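Local coordinates for mandelate racemase/muconate lactonizing protein (Alicyclobacillus acidocaldarius LAA1, PDB 3QLD) that belongs to the enolase superfamily, pairing an antiparallel-sheet and helix N-terminal domain with a TIM-barrel-like C-terminal domain, at residues 33-36 / 42-45; 89-94 / 117-122; 275-280 / 306-311. All coordinates share one frame; numbering follows the deposited sequence.

Overall arrangement
Contacts 1 and 2 belong to the N-terminal domain and share helix 105-123: it is one partner in contact 2, and its D117 reaches the backbone of W45 in contact 1. Contact 3 lies deepest, its centre about 8 Å from the chain centre against about 19 and 20 Å for the others, and joins two barrel-domain helices. D117 links contact 3 to the N-terminal domain, its OD1 probably hydrogen-bonded to H308 NE2. The chemistry changes with place. Contact 1, a largely buried hairpin contact, combines backbone bonds with a polar cluster beside an indole; contact 2, partly buried, is loop-on-helix packing of proline and valine against aromatic rings; contact 3 is a buried edge-to-face pair.

Contact 1 of 3, residues 33-36 / 42-45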
loop_
_atom_site.group_PDB
_atom_site.type_symbol
_atom_site.label_atom_id
_atom_site.label_comp_id
_atom_site.label_asym_id
_atom_site.label_seq_id
_atom_site.Cartn_x
_atom_site.Cartn_y
_atom_site.Cartn_z
ATOM N N LEU A 33 6.271 7.133 18.690
ATOM C CA LEU A 33 5.094 7.494 19.535
ATOM C C LEU A 33 4.505 8.823 19.219
ATOM O O LEU A 33 5.237 9.801 18.944
ATOM C CB LEU A 33 5.461 7.410 21.018
ATOM C CG LEU A 33 6.075 6.088 21.513
ATOM C CD1 LEU A 33 6.371 6.209 23.043
ATOM C CD2 LEU A 33 5.073 4.976 21.314
ATOM N N VAL A 34 3.174 8.887 19.245
ATOM C CA VAL A 34 2.447 10.106 18.982
ATOM C C VAL A 34 1.951 10.608 20.324
ATOM O O VAL A 34 1.382 9.838 21.114
ATOM C CB VAL A 34 1.280 9.840 18.068
ATOM C CG1 VAL A 34 0.469 11.075 17.855
ATOM C CG2 VAL A 34 1.813 9.318 16.673
ATOM N N GLN A 35 2.237 11.878 20.586
ATOM C CA GLN A 35 1.767 12.516 21.850
ATOM C C GLN A 35 0.964 13.724 21.509
ATOM O O GLN A 35 1.445 14.622 20.787
ATOM C CB GLN A 35 2.963 12.831 22.765
ATOM C CG GLN A 35 2.609 13.826 23.958
ATOM C CD GLN A 35 3.880 14.214 24.738
ATOM O OE1 GLN A 35 4.950 14.272 24.150
ATOM N NE2 GLN A 35 3.763 14.433 26.097
ATOM N N LEU A 36 -0.276 13.778 22.013
ATOM C CA LEU A 36 -1.149 14.956 21.810
ATOM C C LEU A 36 -1.386 15.628 23.186
ATOM O O LEU A 36 -1.475 14.943 24.190
ATOM C CB LEU A 36 -2.507 14.571 21.212
ATOM C CG LEU A 36 -2.416 13.839 19.863
ATOM C CD1 LEU A 36 -3.820 13.211 19.571
ATOM C CD2 LEU A 36 -2.021 14.873 18.765
ATOM N N ILE A 42 -3.942 17.888 29.349
ATOM C CA ILE A 42 -4.450 16.510 29.214
ATOM C C ILE A 42 -3.881 15.932 27.894
ATOM O O ILE A 42 -3.768 16.652 26.907
ATOM C CB ILE A 42 -5.980 16.450 29.274
ATOM C CG1 ILE A 42 -6.466 17.046 30.647
ATOM C CG2 ILE A 42 -6.496 15.015 28.980
ATOM C CD1 ILE A 42 -6.273 16.104 31.821
ATOM N N GLU A 43 -3.430 14.686 27.978
ATOM C CA GLU A 43 -2.580 14.065 26.929
ATOM C C GLU A 43 -3.145 12.784 26.378
ATOM O O GLU A 43 -3.681 11.976 27.116
ATOM C CB GLU A 43 -1.207 13.721 27.474
ATOM C CG GLU A 43 -0.467 14.982 27.783
ATOM C CD GLU A 43 0.948 14.783 28.185
ATOM O OE1 GLU A 43 1.483 13.663 28.098
ATOM O OE2 GLU A 43 1.542 15.796 28.638
ATOM N N GLY A 44 -2.941 12.556 25.074
ATOM C CA GLY A 44 -3.104 11.216 24.548
ATOM C C GLY A 44 -1.811 10.711 23.885
ATOM O O GLY A 44 -1.068 11.513 23.318
ATOM N N TRP A 45 -1.516 9.413 24.024
ATOM C CA TRP A 45 -0.390 8.736 23.344
ATOM C C TRP A 45 -0.845 7.563 22.474
ATOM O O TRP A 45 -1.890 6.938 22.761
ATOM C CB TRP A 45 0.598 8.149 24.363
ATOM C CG TRP A 45 1.287 9.226 25.181
ATOM C CD1 TRP A 45 0.704 10.063 26.095
ATOM C CD2 TRP A 45 2.672 9.565 25.143
ATOM N NE1 TRP A 45 1.650 10.919 26.618
ATOM C CE2 TRP A 45 2.867 10.638 26.056
ATOM C CE3 TRP A 45 3.776 9.086 24.402
ATOM C CZ2 TRP A 45 4.126 11.214 26.287
ATOM C CZ3 TRP A 45 5.032 9.659 24.642
ATOM C CH2 TRP A 45 5.198 10.708 25.580
HETATM O O HOH W 1 4.857 15.795 28.821
#
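Q35 lies along the indole of W45, its CB 3.9 Å from the centroid of the six-membered ring and almost on the ring normal, a CH-pi contact over the face. With CG anti to the backbone N (chi1 166°) and the chain extended beyond it, the amide runs alongside the ring, tilted 36° from its plane, and brings Q35 NE2 to within 3.1 Å of E43 OE1. That donor comes from above the carboxylate plane, while W45 NE1 meets the anti lone pair of the same E43 OE1, also at 3.1 Å; a salt bridge from R362 adds a third grip. L33 CD1 touches the indole edge, 4.0 Å from W45 CZ3. Beneath these groups the backbone sets the spacing: Q35 and W45 form a non-hydrogen-bonded antiparallel pair, and L36 and G44 a hydrogen-bonded one, with L36 N to G44 O at 2.7 Å and G44 N to L36 O at 2.9 Å. H9 of strand 3-15 binds Q35 OE1 and lays its own ring nearly parallel to that of W45. The pairing is the beta hairpin of strands 25-38 and 43-48, with strand 3-15 next in the sheet and V34 and L36 packed on helix 105-123.

Contact 2 of 3, residues 89-94 / 117-122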
loop_
_atom_site.group_PDB
_atom_site.type_symbol
_atom_site.label_atom_id
_atom_site.label_comp_id
_atom_site.label_asym_id
_atom_site.label_seq_id
_atom_site.Cartn_x
_atom_site.Cartn_y
_atom_site.Cartn_z
ATOM N N VAL A 89 -14.477 17.165 20.441
ATOM C CA VAL A 89 -13.770 16.333 19.476
ATOM C C VAL A 89 -14.220 14.890 19.701
ATOM O O VAL A 89 -13.954 14.309 20.747
ATOM C CB VAL A 89 -12.243 16.490 19.570
ATOM C CG1 VAL A 89 -11.577 15.652 18.524
ATOM C CG2 VAL A 89 -11.847 17.956 19.396
ATOM N N ASP A 90 -14.934 14.343 18.718
ATOM C CA ASP A 90 -15.450 12.978 18.754
ATOM C C ASP A 90 -14.385 12.040 18.094
ATOM O O ASP A 90 -14.132 12.161 16.887
ATOM C CB ASP A 90 -16.786 12.923 17.993
ATOM C CG ASP A 90 -17.442 11.537 18.026
ATOM O OD1 ASP A 90 -16.868 10.589 18.621
ATOM O OD2 ASP A 90 -18.568 11.397 17.467
ATOM N N PRO A 91 -13.739 11.145 18.876
ATOM C CA PRO A 91 -12.717 10.271 18.251
ATOM C C PRO A 91 -13.304 9.405 17.165
ATOM O O PRO A 91 -12.573 8.867 16.347
ATOM C CB PRO A 91 -12.226 9.371 19.389
ATOM C CG PRO A 91 -13.131 9.646 20.561
ATOM C CD PRO A 91 -13.907 10.883 20.314
ATOM N N ARG A 92 -14.625 9.251 17.173
ATOM C CA ARG A 92 -15.315 8.406 16.181
ATOM C C ARG A 92 -15.194 8.920 14.760
ATOM O O ARG A 92 -15.305 8.148 13.800
ATOM C CB ARG A 92 -16.804 8.189 16.568
ATOM C CG ARG A 92 -16.966 7.159 17.707
ATOM C CD ARG A 92 -18.404 7.082 18.225
ATOM N NE ARG A 92 -18.560 6.335 19.486
ATOM C CZ ARG A 92 -18.497 4.997 19.627
ATOM N NH1 ARG A 92 -18.231 4.194 18.581
ATOM N NH2 ARG A 92 -18.679 4.456 20.838
ATOM N N THR A 93 -14.955 10.210 14.616
ATOM C CA THR A 93 -14.999 10.835 13.346
ATOM C C THR A 93 -13.650 11.346 12.851
ATOM O O THR A 93 -13.567 11.956 11.787
ATOM C CB THR A 93 -15.997 11.969 13.361
ATOM O OG1 THR A 93 -15.493 13.045 14.141
ATOM C CG2 THR A 93 -17.354 11.488 13.971
ATOM N N VAL A 94 -12.608 11.136 13.628
ATOM C CA VAL A 94 -11.316 11.746 13.310
ATOM C C VAL A 94 -10.785 11.243 11.947
ATOM O O VAL A 94 -10.135 12.014 11.226
ATOM C CB VAL A 94 -10.296 11.685 14.514
ATOM C CG1 VAL A 94 -10.016 10.299 14.872
ATOM C CG2 VAL A 94 -9.021 12.397 14.167
ATOM N N ASP A 117 -7.267 7.978 22.829
ATOM C CA ASP A 117 -6.552 7.864 24.068
ATOM C C ASP A 117 -6.706 9.184 24.813
ATOM O O ASP A 117 -6.943 9.187 26.025
ATOM C CB ASP A 117 -5.069 7.521 23.796
ATOM C CG ASP A 117 -4.286 7.231 25.057
ATOM O OD1 ASP A 117 -4.291 6.056 25.520
ATOM O OD2 ASP A 117 -3.655 8.214 25.576
ATOM N N TRP A 118 -6.535 10.295 24.097
ATOM C CA TRP A 118 -6.693 11.633 24.682
ATOM C C TRP A 118 -8.116 11.758 25.195
ATOM O O TRP A 118 -8.314 12.205 26.331
ATOM C CB TRP A 118 -6.425 12.732 23.651
ATOM C CG TRP A 118 -7.073 14.037 24.031
ATOM C CD1 TRP A 118 -6.567 14.964 24.931
ATOM C CD2 TRP A 118 -8.337 14.542 23.595
ATOM N NE1 TRP A 118 -7.419 16.023 25.028
ATOM C CE2 TRP A 118 -8.526 15.791 24.242
ATOM C CE3 TRP A 118 -9.332 14.077 22.696
ATOM C CZ2 TRP A 118 -9.665 16.580 24.029
ATOM C CZ3 TRP A 118 -10.451 14.870 22.465
ATOM C CH2 TRP A 118 -10.627 16.099 23.161
ATOM N N TYR A 119 -9.092 11.289 24.410
ATOM C CA TYR A 119 -10.493 11.439 24.752
ATOM C C TYR A 119 -10.859 10.702 26.048
ATOM O O TYR A 119 -11.606 11.252 26.881
ATOM C CB TYR A 119 -11.411 11.000 23.581
ATOM C CG TYR A 119 -12.887 11.106 23.882
ATOM C CD1 TYR A 119 -13.550 10.065 24.540
ATOM C CD2 TYR A 119 -13.601 12.246 23.565
ATOM C CE1 TYR A 119 -14.929 10.165 24.857
ATOM C CE2 TYR A 119 -14.985 12.364 23.862
ATOM C CZ TYR A 119 -15.627 11.305 24.504
ATOM O OH TYR A 119 -16.965 11.399 24.804
ATOM N N ALA A 120 -10.352 9.482 26.223
ATOM C CA ALA A 120 -10.532 8.774 27.481
ATOM C C ALA A 120 -9.948 9.541 28.678
ATOM O O ALA A 120 -10.556 9.587 29.747
ATOM C CB ALA A 120 -9.933 7.355 27.411
ATOM N N ALA A 121 -8.785 10.158 28.499
ATOM C CA ALA A 121 -8.126 10.870 29.584
ATOM C C ALA A 121 -8.843 12.176 29.913
ATOM O O ALA A 121 -8.856 12.602 31.097
ATOM C CB ALA A 121 -6.657 11.136 29.221
ATOM N N ARG A 122 -9.415 12.811 28.879
ATOM C CA ARG A 122 -10.143 14.054 29.010
ATOM C C ARG A 122 -11.437 13.829 29.767
ATOM O O ARG A 122 -11.834 14.702 30.587
ATOM C CB ARG A 122 -10.422 14.655 27.637
ATOM C CG ARG A 122 -11.183 15.980 27.622
ATOM C CD ARG A 122 -10.273 17.139 27.952
ATOM N NE ARG A 122 -11.032 18.341 28.272
ATOM C CZ ARG A 122 -10.500 19.531 28.573
ATOM N NH1 ARG A 122 -9.172 19.725 28.552
ATOM N NH2 ARG A 122 -11.305 20.546 28.885
#
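P91 and Y119 make the closest side-chain packing of this contact, a CH-pi interaction in which the proline ring lies over one face of the phenol ring. P91 CD is 3.9 Å from the Y119 ring centroid, 27° off the normal, and so sits toward the rim, with Y119 CD2 its nearest ring atom at 3.5 Å. P91 CG covers the inner end of the same side chain, 3.6 Å from Y119 CG. The tyrosine is carried out to the loop by its first torsion, which sets CG opposite the backbone N (chi1 179°).

The second apolar contact joins V89 to W118. Here the branch carbon itself does the touching: V89 CB is 3.8 Å from W118 CZ3, at the far end of the indole, and the two side chains cross at about a right angle. W118 lays a face against CB of R122, one turn on, while its NE1 is bonded to D38.

Among polar groups, V89 O lies in the plane of the indole at its edge and 3.5 Å from Y119 CD2. This buried carbonyl has no hydrogen-bonding partner in the model; across the contact it faces aromatic carbons of W118 and Y119. The loop is held in shape by its own bonds. D90 OD1 accepts from R92 N at 3.0 Å, forming an Asx turn around P91, and D90 O takes both T93 N and T93 OG1.

V89 and V94 also pack on W79 of helix 61-80, so the segment bridges two helices. The arrangement is a loop laid across the C-terminal part of helix 105-123, in the helical portion of an enolase-type N-terminal domain.

Contact 3 of 3, residues 275-280 / 306-311; sequences GGFGAT and RVHGLI
F277 stands in the first turn of helix 277-289 and H308 within helix 303-313, their CA atoms 9.0 Å apart, so the F277 side chain has to span the gap, reaching both the ring and the backbone O of H308. Both helices belong to the TIM-barrel-like C-terminal domain: helix 277-289 comes after strand 266-269 and the short helix 271-274, and helix 303-313 comes after strand 293-296. G275 ends helix 271-274 in a Schellman motif, and G276 takes the N-cap position of the next helix; both glycines have positive phi (107° and 121°). The start of the new helix is secured by T280, whose N and OG1 reach G276 O from opposite faces of the carbonyl plane. E112 of the N-terminal domain accepts from the backbone N of F277 and of G278, joining the two domains at this helix start.

F277 and H308 form an edge-to-face (T-shaped) pair, with centroids 5.3 Å apart and planes at 67°. The phenyl ring presents its edge, and CZ stands above the imidazole face, offset toward the rim. H308 has CG anti to its carbonyl carbon, which swings the imidazole toward F277, while NE2 bonds to D117 OD1. That bond helps to hold the imidazole in this rotation. W116 meets the F277 ring edge-to-face as well, and M113 and L127 touch both aromatic side chains. Two atoms of the phenyl edge do the touching: F277 CZ lies 3.7 Å from H308 CG, and F277 CE1 lies 3.6 Å from H308 O, which sits near the phenyl plane.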
loop_
_atom_site.group_PDB
_atom_site.type_symbol
_atom_site.label_atom_id
_atom_site.label_comp_id
_atom_site.label_asym_id
_atom_site.label_seq_id
_atom_site.Cartn_x
_atom_site.Cartn_y
_atom_site.Cartn_z
ATOM N N GLY A 275 -5.859 0.420 10.593
ATOM C CA GLY A 275 -6.250 1.817 10.561
ATOM C C GLY A 275 -6.826 2.391 11.862
ATOM O O GLY A 275 -7.303 3.566 11.871
ATOM N N GLY A 276 -6.742 1.633 12.947
ATOM C CA GLY A 276 -7.108 2.200 14.244
ATOM C C GLY A 276 -8.238 1.455 14.926
ATOM O O GLY A 276 -8.645 0.340 14.510
ATOM N N PHE A 277 -8.782 2.092 15.960
ATOM C CA PHE A 277 -9.805 1.422 16.795
ATOM C C PHE A 277 -11.119 1.310 16.042
ATOM O O PHE A 277 -11.731 0.254 16.053
ATOM C CB PHE A 277 -9.996 2.150 18.133
ATOM C CG PHE A 277 -8.879 1.959 19.141
ATOM C CD1 PHE A 277 -8.500 0.689 19.572
ATOM C CD2 PHE A 277 -8.278 3.047 19.748
ATOM C CE1 PHE A 277 -7.511 0.498 20.526
ATOM C CE2 PHE A 277 -7.279 2.862 20.720
ATOM C CZ PHE A 277 -6.886 1.609 21.102
ATOM N N GLY A 278 -11.556 2.386 15.391
ATOM C CA GLY A 278 -12.796 2.409 14.604
ATOM C C GLY A 278 -12.785 1.366 13.476
ATOM O O GLY A 278 -13.787 0.644 13.250
ATOM N N ALA A 279 -11.659 1.284 12.767
ATOM C CA ALA A 279 -11.482 0.216 11.761
ATOM C C ALA A 279 -11.513 -1.211 12.331
ATOM O O ALA A 279 -12.121 -2.127 11.717
ATOM C CB ALA A 279 -10.244 0.470 10.874
ATOM N N THR A 280 -10.911 -1.394 13.496
ATOM C CA THR A 280 -10.921 -2.646 14.180
ATOM C C THR A 280 -12.379 -3.062 14.546
ATOM O O THR A 280 -12.784 -4.212 14.327
ATOM C CB THR A 280 -10.101 -2.585 15.448
ATOM O OG1 THR A 280 -8.746 -2.309 15.088
ATOM C CG2 THR A 280 -10.138 -3.939 16.204
ATOM N N ARG A 306 1.367 -1.952 23.103
ATOM C CA ARG A 306 0.983 -3.216 23.748
ATOM C C ARG A 306 -0.288 -3.006 24.598
ATOM O O ARG A 306 -1.214 -3.822 24.568
ATOM C CB ARG A 306 2.122 -3.736 24.608
ATOM C CG ARG A 306 1.826 -5.056 25.341
ATOM C CD ARG A 306 3.100 -5.656 25.917
ATOM N NE ARG A 306 4.159 -5.502 24.947
ATOM C CZ ARG A 306 4.463 -6.409 24.043
ATOM N NH1 ARG A 306 3.824 -7.585 24.020
ATOM N NH2 ARG A 306 5.385 -6.124 23.140
ATOM N N VAL A 307 -0.314 -1.915 25.343
ATOM C CA VAL A 307 -1.519 -1.499 26.115
ATOM C C VAL A 307 -2.758 -1.352 25.240
ATOM O O VAL A 307 -3.793 -1.984 25.509
ATOM C CB VAL A 307 -1.272 -0.210 26.953
ATOM C CG1 VAL A 307 -2.627 0.419 27.385
ATOM C CG2 VAL A 307 -0.456 -0.597 28.139
ATOM N N HIS A 308 -2.638 -0.612 24.141
ATOM C CA HIS A 308 -3.748 -0.454 23.168
ATOM C C HIS A 308 -4.215 -1.752 22.513
ATOM O O HIS A 308 -5.406 -1.903 22.226
ATOM C CB HIS A 308 -3.374 0.590 22.084
ATOM C CG HIS A 308 -3.476 2.011 22.562
ATOM N ND1 HIS A 308 -3.113 3.091 21.782
ATOM C CD2 HIS A 308 -3.888 2.529 23.752
ATOM C CE1 HIS A 308 -3.319 4.215 22.458
ATOM N NE2 HIS A 308 -3.803 3.900 23.657
ATOM N N GLY A 309 -3.260 -2.680 22.290
ATOM C CA GLY A 309 -3.494 -3.956 21.648
ATOM C C GLY A 309 -4.190 -4.881 22.657
ATOM O O GLY A 309 -5.078 -5.616 22.312
ATOM N N LEU A 310 -3.760 -4.859 23.916
ATOM C CA LEU A 310 -4.575 -5.568 24.948
ATOM C C LEU A 310 -5.998 -5.024 25.144
ATOM O O LEU A 310 -6.901 -5.789 25.343
ATOM C CB LEU A 310 -3.803 -5.627 26.252
ATOM C CG LEU A 310 -2.446 -6.351 26.179
ATOM C CD1 LEU A 310 -1.415 -5.854 27.233
ATOM C CD2 LEU A 310 -2.507 -7.895 26.305
ATOM N N ILE A 311 -6.216 -3.718 25.064
ATOM C CA ILE A 311 -7.562 -3.164 25.071
ATOM C C ILE A 311 -8.419 -3.666 23.889
ATOM O O ILE A 311 -9.533 -4.067 24.073
ATOM C CB ILE A 311 -7.504 -1.643 25.149
ATOM C CG1 ILE A 311 -6.982 -1.249 26.549
ATOM C CG2 ILE A 311 -8.815 -0.992 24.719
ATOM C CD1 ILE A 311 -6.521 0.167 26.692
#